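Local coordinates for protein putative glycerophosphodiester phosphodiesterase (Galdieria sulphuraria, PDB 2O55) that is a putative member of the glycerophosphodiester phosphodiesterase family, built on a TIM-barrel fold, at residues A[44-49]-A[118-123]; A[24-29]-A[96-101]. All blocks are in the same frame, centred on the assembly; numbering follows the deposited sequence.

In the fold
Contact 1 (44-49 with 118-123) and contact 2 (24-29 with 96-101) belong to the same barrel domain, with centres about 20 Å apart, and do not touch. Both are partly buried, but contact 1 includes an exposed residue, Glu-118, while no touching residue of contact 2 is exposed. Contact 1 joins the end of strand 39-46 to a loop that follows strand 110-115. It sets the edge of a buried indole against the last residues of strand 39-46, with charged groups nearby. Contact 2 joins helices 26-34 and 95-104 and is mainly apolar across the interface. Helix 26-34 leads into strand 39-46, and helix 95-104 into strand 110-115, which pairs parallel with 39-46.

Contact 1. Residues A[44-49]-A[118-123]; sequences LRVCKT and EEWKRK
Trp-120 carries this contact by setting the edge of its indole against the backbone of Leu-44 and Arg-45. NE1 donates a weak hydrogen bond to Leu-44 O at 3.2 Å. It is bent, with an N-H...O angle of 128°. The six-membered part of the ring continues the contact. CZ2 lies 3.6 Å from Leu-44 CB. Arg-45 CA also meets CZ2, at the ring edge. CH2 reaches CG2 of Val-46 at 3.9 Å, and this methyl approaches obliquely. In Val-46, CG2 stands anti to the carbonyl carbon and CG1 anti to the backbone N (chi1 165°). CG1 comes no closer than 4.4 Å to Glu-119 OE1.

Arg-45 NE and Glu-118 OE1 are 4.4 Å apart, too far for a salt bridge, but the opposite charges probably attract. The carboxylate oxygen lies at the edge of the guanidinium, near its plane. Within the loop, Arg-122 NH2 forms a salt bridge with Glu-119 OE2 at 2.7 Å.

Further out, Trp-120 NE1 has a second weak bond, to Lys-116 O. Ile-52, Leu-115 and Leu-131 also pack on the indole. Leu-44 is held in the sheet by backbone bonding to Glu-114. A bound sulfate ion, probably from the crystallisation liquor, lies about 5 Å from the Arg-45 side chain. The contact thus packs a loop between a strand and the next helix against the end of a neighbouring parallel strand, in the TIM-barrel fold of this family.

Contact 2. Residues A[24-29]-A[96-101]; sequences NTLRSF and EELFVA
Leu-26 and Phe-29, one helical turn apart, meet Leu-98 from helix 95-104. The CG of Leu-26 is anti to its carbonyl carbon (chi1 -69°), and its two methyls divide the work. CD2 rests on the backbone of the other helix, 3.7 Å from Leu-98 CA and close to Glu-97 O. The same methyl reaches Ala-101 CB at 4.1 Å. CD1 meets Glu-97 CB at 4.1 Å. The side chains of Leu-26 and Glu-97 cross at about a right angle, as do those of Phe-29 and Leu-98.

Leu-98 has its CG anti to the backbone N (chi1 175°). Its CD1 comes obliquely to the Phe-29 ring, 3.7 Å from CD2, and also touches CB of Phe-29. Its CD2 sits over one face of that ring, 4.3 Å above the plane and offset toward the rim.

This is helix-to-helix packing on the outside of the TIM barrel. Phe-29 also touches Ile-40 and Thr-42 of strand 39-46, while Leu-98 touches Leu-111 of strand 110-115. The two side chains therefore pack both on each other and on two adjacent parallel strands of the sheet.

No hydrogen bond crosses between the segments. Glu-97 contributes the base of its side chain. Beyond CG the chain is extended, and its carboxylate forms a salt bridge through OE2 with Lys-82 NZ.

Contact 1. Residues A[44-49]-A[118-123]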
loop_
_atom_site.group_PDB
_atom_site.type_symbol
_atom_site.label_atom_id
_atom_site.label_comp_id
_atom_site.label_asym_id
_atom_site.label_seq_id
_atom_site.Cartn_x
_atom_site.Cartn_y
_atom_site.Cartn_z
ATOM N N LEU A 44 4.650 -4.182 -3.537
ATOM C CA LEU A 44 5.496 -5.392 -3.586
ATOM C C LEU A 44 5.528 -6.038 -4.955
ATOM O O LEU A 44 4.472 -6.351 -5.512
ATOM C CB LEU A 44 5.011 -6.453 -2.597
ATOM C CG LEU A 44 4.693 -6.070 -1.161
ATOM C CD1 LEU A 44 4.386 -7.340 -0.396
ATOM C CD2 LEU A 44 5.847 -5.303 -0.523
ATOM N N ARG A 45 6.733 -6.240 -5.494
ATOM C CA ARG A 45 6.921 -7.081 -6.682
ATOM C C ARG A 45 8.112 -7.998 -6.443
ATOM O O ARG A 45 8.954 -7.728 -5.574
ATOM C CB ARG A 45 7.131 -6.255 -7.968
ATOM C CG ARG A 45 6.227 -5.031 -8.126
ATOM C CD ARG A 45 6.447 -4.294 -9.419
ATOM N NE ARG A 45 5.461 -4.698 -10.408
ATOM C CZ ARG A 45 4.439 -3.946 -10.808
ATOM N NH1 ARG A 45 4.272 -2.724 -10.325
ATOM N NH2 ARG A 45 3.580 -4.414 -11.709
ATOM N N VAL A 46 8.186 -9.075 -7.219
ATOM C CA VAL A 46 9.260 -10.063 -7.080
ATOM C C VAL A 46 10.232 -10.004 -8.254
ATOM O O VAL A 46 9.811 -10.076 -9.410
ATOM C CB VAL A 46 8.684 -11.490 -6.953
ATOM C CG1 VAL A 46 9.777 -12.564 -7.191
ATOM C CG2 VAL A 46 7.998 -11.666 -5.599
ATOM N N CYS A 47 11.522 -9.884 -7.942
ATOM C CA CYS A 47 12.580 -9.787 -8.959
ATOM C C CYS A 47 13.144 -11.141 -9.352
ATOM O O CYS A 47 12.878 -12.139 -8.695
ATOM C CB CYS A 47 13.710 -8.908 -8.460
ATOM S SG CYS A 47 14.622 -9.626 -7.066
ATOM N N LYS A 48 13.941 -11.155 -10.419
ATOM C CA LYS A 48 14.407 -12.395 -11.048
ATOM C C LYS A 48 14.923 -13.450 -10.058
ATOM O O LYS A 48 14.581 -14.629 -10.193
ATOM C CB LYS A 48 15.462 -12.094 -12.128
ATOM C CG LYS A 48 15.853 -13.268 -13.072
ATOM C CD LYS A 48 14.665 -13.822 -13.903
ATOM C CE LYS A 48 15.131 -14.580 -15.159
ATOM N NZ LYS A 48 15.038 -13.753 -16.406
ATOM N N THR A 49 15.708 -13.025 -9.063
ATOM C CA THR A 49 16.417 -13.962 -8.165
ATOM C C THR A 49 15.610 -14.426 -6.942
ATOM O O THR A 49 16.142 -15.085 -6.049
ATOM C CB THR A 49 17.836 -13.431 -7.742
ATOM O OG1 THR A 49 17.828 -11.995 -7.677
ATOM C CG2 THR A 49 18.926 -13.917 -8.733
ATOM N N GLU A 118 1.600 -9.414 -11.237
ATOM C CA GLU A 118 1.531 -10.324 -12.337
ATOM C C GLU A 118 1.291 -11.665 -11.639
ATOM O O GLU A 118 0.255 -12.302 -11.846
ATOM C CB GLU A 118 2.843 -10.292 -13.141
ATOM C CG GLU A 118 3.156 -8.952 -13.860
ATOM C CD GLU A 118 4.650 -8.631 -13.833
ATOM O OE1 GLU A 118 5.166 -8.394 -12.716
ATOM O OE2 GLU A 118 5.312 -8.626 -14.910
ATOM N N GLU A 119 2.210 -12.022 -10.737
ATOM C CA GLU A 119 2.335 -13.393 -10.232
ATOM C C GLU A 119 2.150 -13.609 -8.715
ATOM O O GLU A 119 2.630 -14.593 -8.134
ATOM C CB GLU A 119 3.670 -13.980 -10.695
ATOM C CG GLU A 119 4.890 -13.376 -10.011
ATOM C CD GLU A 119 6.043 -14.363 -9.987
ATOM O OE1 GLU A 119 6.409 -14.818 -8.873
ATOM O OE2 GLU A 119 6.556 -14.716 -11.088
ATOM N N TRP A 120 1.454 -12.683 -8.074
ATOM C CA TRP A 120 0.906 -12.957 -6.759
ATOM C C TRP A 120 -0.268 -13.897 -6.929
ATOM O O TRP A 120 -0.653 -14.597 -6.003
ATOM C CB TRP A 120 0.469 -11.670 -6.082
ATOM C CG TRP A 120 1.609 -10.748 -5.934
ATOM C CD1 TRP A 120 1.879 -9.664 -6.705
ATOM C CD2 TRP A 120 2.673 -10.844 -4.988
ATOM N NE1 TRP A 120 3.031 -9.058 -6.287
ATOM C CE2 TRP A 120 3.551 -9.764 -5.240
ATOM C CE3 TRP A 120 2.966 -11.732 -3.944
ATOM C CZ2 TRP A 120 4.703 -9.539 -4.499
ATOM C CZ3 TRP A 120 4.122 -11.507 -3.190
ATOM C CH2 TRP A 120 4.979 -10.410 -3.481
ATOM N N LYS A 121 -0.813 -13.915 -8.138
ATOM C CA LYS A 121 -1.987 -14.696 -8.440
ATOM C C LYS A 121 -1.555 -16.135 -8.634
ATOM O O LYS A 121 -2.352 -17.049 -8.426
ATOM C CB LYS A 121 -2.635 -14.166 -9.712
ATOM C CG LYS A 121 -4.100 -13.736 -9.569
ATOM C CD LYS A 121 -4.572 -13.129 -10.936
ATOM C CE LYS A 121 -6.000 -12.602 -10.814
ATOM N NZ LYS A 121 -6.990 -13.804 -10.651
ATOM N N ARG A 122 -0.284 -16.327 -9.003
ATOM C CA ARG A 122 0.251 -17.653 -9.347
ATOM C C ARG A 122 0.311 -18.666 -8.190
ATOM O O ARG A 122 0.847 -18.383 -7.101
ATOM C CB ARG A 122 1.624 -17.544 -10.011
ATOM C CG ARG A 122 1.799 -18.499 -11.200
ATOM C CD ARG A 122 3.236 -19.005 -11.361
ATOM N NE ARG A 122 4.241 -18.021 -10.935
ATOM C CZ ARG A 122 5.522 -18.302 -10.691
ATOM N NH1 ARG A 122 5.983 -19.543 -10.823
ATOM N NH2 ARG A 122 6.348 -17.341 -10.306
ATOM N N LYS A 123 -0.247 -19.848 -8.464
ATOM C CA LYS A 123 -0.299 -20.980 -7.527
ATOM C C LYS A 123 1.069 -21.679 -7.388
ATOM O O LYS A 123 1.767 -21.943 -8.390
ATOM C CB LYS A 123 -1.422 -21.967 -7.905
ATOM C CG LYS A 123 -2.874 -21.441 -7.645
ATOM C CD LYS A 123 -3.852 -22.547 -7.200
ATOM C CE LYS A 123 -3.341 -23.934 -7.598
ATOM N NZ LYS A 123 -4.436 -24.903 -7.886
#

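Contact 2. Residues A[24-29]-A[96-101]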
loop_
_atom_site.group_PDB
_atom_site.type_symbol
_atom_site.label_atom_id
_atom_site.label_comp_id
_atom_site.label_asym_id
_atom_site.label_seq_id
_atom_site.Cartn_x
_atom_site.Cartn_y
_atom_site.Cartn_z
ATOM N N ASN A 24 8.636 5.113 -3.099
ATOM C CA ASN A 24 9.080 3.754 -2.761
ATOM C C ASN A 24 10.590 3.638 -2.568
ATOM O O ASN A 24 11.248 2.745 -3.115
ATOM C CB ASN A 24 8.596 2.739 -3.803
ATOM C CG ASN A 24 7.125 2.485 -3.712
ATOM O OD1 ASN A 24 6.549 2.500 -2.626
ATOM N ND2 ASN A 24 6.498 2.248 -4.857
ATOM N N THR A 25 11.112 4.559 -1.768
ATOM C CA THR A 25 12.532 4.701 -1.514
ATOM C C THR A 25 12.665 4.781 0.001
ATOM O O THR A 25 11.831 5.417 0.631
ATOM C CB THR A 25 13.042 5.996 -2.189
ATOM O OG1 THR A 25 14.301 5.767 -2.819
ATOM C CG2 THR A 25 13.162 7.125 -1.201
ATOM N N LEU A 26 13.681 4.136 0.585
ATOM C CA LEU A 26 13.866 4.129 2.059
ATOM C C LEU A 26 13.842 5.524 2.686
ATOM O O LEU A 26 13.249 5.718 3.757
ATOM C CB LEU A 26 15.157 3.415 2.464
ATOM C CG LEU A 26 15.199 1.910 2.248
ATOM C CD1 LEU A 26 16.641 1.407 2.193
ATOM C CD2 LEU A 26 14.387 1.181 3.310
ATOM N N ARG A 27 14.470 6.491 2.009
ATOM C CA ARG A 27 14.551 7.872 2.502
ATOM C C ARG A 27 13.151 8.447 2.637
ATOM O O ARG A 27 12.886 9.257 3.520
ATOM C CB ARG A 27 15.402 8.755 1.581
ATOM C CG ARG A 27 16.228 9.808 2.321
ATOM C CD ARG A 27 15.389 10.976 2.814
ATOM N NE ARG A 27 15.791 11.445 4.141
ATOM C CZ ARG A 27 16.183 12.687 4.416
ATOM N NH1 ARG A 27 16.222 13.605 3.458
ATOM N NH2 ARG A 27 16.522 13.014 5.657
ATOM N N SER A 28 12.259 8.005 1.753
ATOM C CA SER A 28 10.858 8.381 1.786
ATOM C C SER A 28 10.198 7.786 3.033
ATOM O O SER A 28 9.573 8.511 3.805
ATOM C CB SER A 28 10.161 7.925 0.498
ATOM O OG SER A 28 8.805 8.325 0.453
ATOM N N PHE A 29 10.363 6.481 3.247
ATOM C CA PHE A 29 9.755 5.805 4.397
ATOM C C PHE A 29 10.341 6.304 5.711
ATOM O O PHE A 29 9.598 6.577 6.655
ATOM C CB PHE A 29 9.876 4.281 4.293
ATOM C CG PHE A 29 9.319 3.695 3.004
ATOM C CD1 PHE A 29 8.021 4.004 2.567
ATOM C CD2 PHE A 29 10.088 2.808 2.238
ATOM C CE1 PHE A 29 7.499 3.461 1.372
ATOM C CE2 PHE A 29 9.579 2.249 1.042
ATOM C CZ PHE A 29 8.274 2.581 0.613
ATOM N N GLU A 96 13.016 -6.531 2.934
ATOM C CA GLU A 96 13.857 -6.710 4.105
ATOM C C GLU A 96 14.515 -5.408 4.539
ATOM O O GLU A 96 14.507 -5.090 5.721
ATOM C CB GLU A 96 14.915 -7.793 3.858
ATOM C CG GLU A 96 15.418 -8.464 5.148
ATOM C CD GLU A 96 16.267 -9.721 4.925
ATOM O OE1 GLU A 96 16.265 -10.629 5.790
ATOM O OE2 GLU A 96 16.947 -9.803 3.889
ATOM N N GLU A 97 15.063 -4.646 3.591
ATOM C CA GLU A 97 15.733 -3.371 3.912
ATOM C C GLU A 97 14.820 -2.417 4.683
ATOM O O GLU A 97 15.270 -1.698 5.578
ATOM C CB GLU A 97 16.307 -2.688 2.659
ATOM C CG GLU A 97 17.599 -3.364 2.144
ATOM C CD GLU A 97 18.176 -2.776 0.837
ATOM O OE1 GLU A 97 17.428 -2.154 0.044
ATOM O OE2 GLU A 97 19.397 -2.957 0.603
ATOM N N LEU A 98 13.536 -2.432 4.348
ATOM C CA LEU A 98 12.577 -1.574 5.010
ATOM C C LEU A 98 12.320 -2.047 6.421
ATOM O O LEU A 98 12.119 -1.227 7.332
ATOM C CB LEU A 98 11.252 -1.561 4.248
ATOM C CG LEU A 98 10.126 -0.772 4.928
ATOM C CD1 LEU A 98 10.551 0.691 5.199
ATOM C CD2 LEU A 98 8.825 -0.871 4.129
ATOM N N PHE A 99 12.290 -3.371 6.574
ATOM C CA PHE A 99 12.038 -4.016 7.852
ATOM C C PHE A 99 13.177 -3.685 8.798
ATOM O O PHE A 99 12.964 -3.097 9.866
ATOM C CB PHE A 99 11.917 -5.524 7.657
ATOM C CG PHE A 99 10.587 -5.960 7.128
ATOM C CD1 PHE A 99 9.500 -5.095 7.114
ATOM C CD2 PHE A 99 10.401 -7.259 6.680
ATOM C CE1 PHE A 99 8.249 -5.510 6.637
ATOM C CE2 PHE A 99 9.152 -7.683 6.198
ATOM C CZ PHE A 99 8.073 -6.802 6.179
ATOM N N VAL A 100 14.379 -4.066 8.366
ATOM C CA VAL A 100 15.635 -3.654 8.961
ATOM C C VAL A 100 15.643 -2.155 9.334
ATOM O O VAL A 100 15.994 -1.800 10.464
ATOM C CB VAL A 100 16.815 -4.022 8.008
ATOM C CG1 VAL A 100 18.033 -3.122 8.236
ATOM C CG2 VAL A 100 17.174 -5.523 8.120
ATOM N N ALA A 101 15.243 -1.290 8.396
ATOM C CA ALA A 101 15.111 0.163 8.653
ATOM C C ALA A 101 14.235 0.430 9.876
ATOM O O ALA A 101 14.628 1.159 10.804
ATOM C CB ALA A 101 14.533 0.904 7.412
#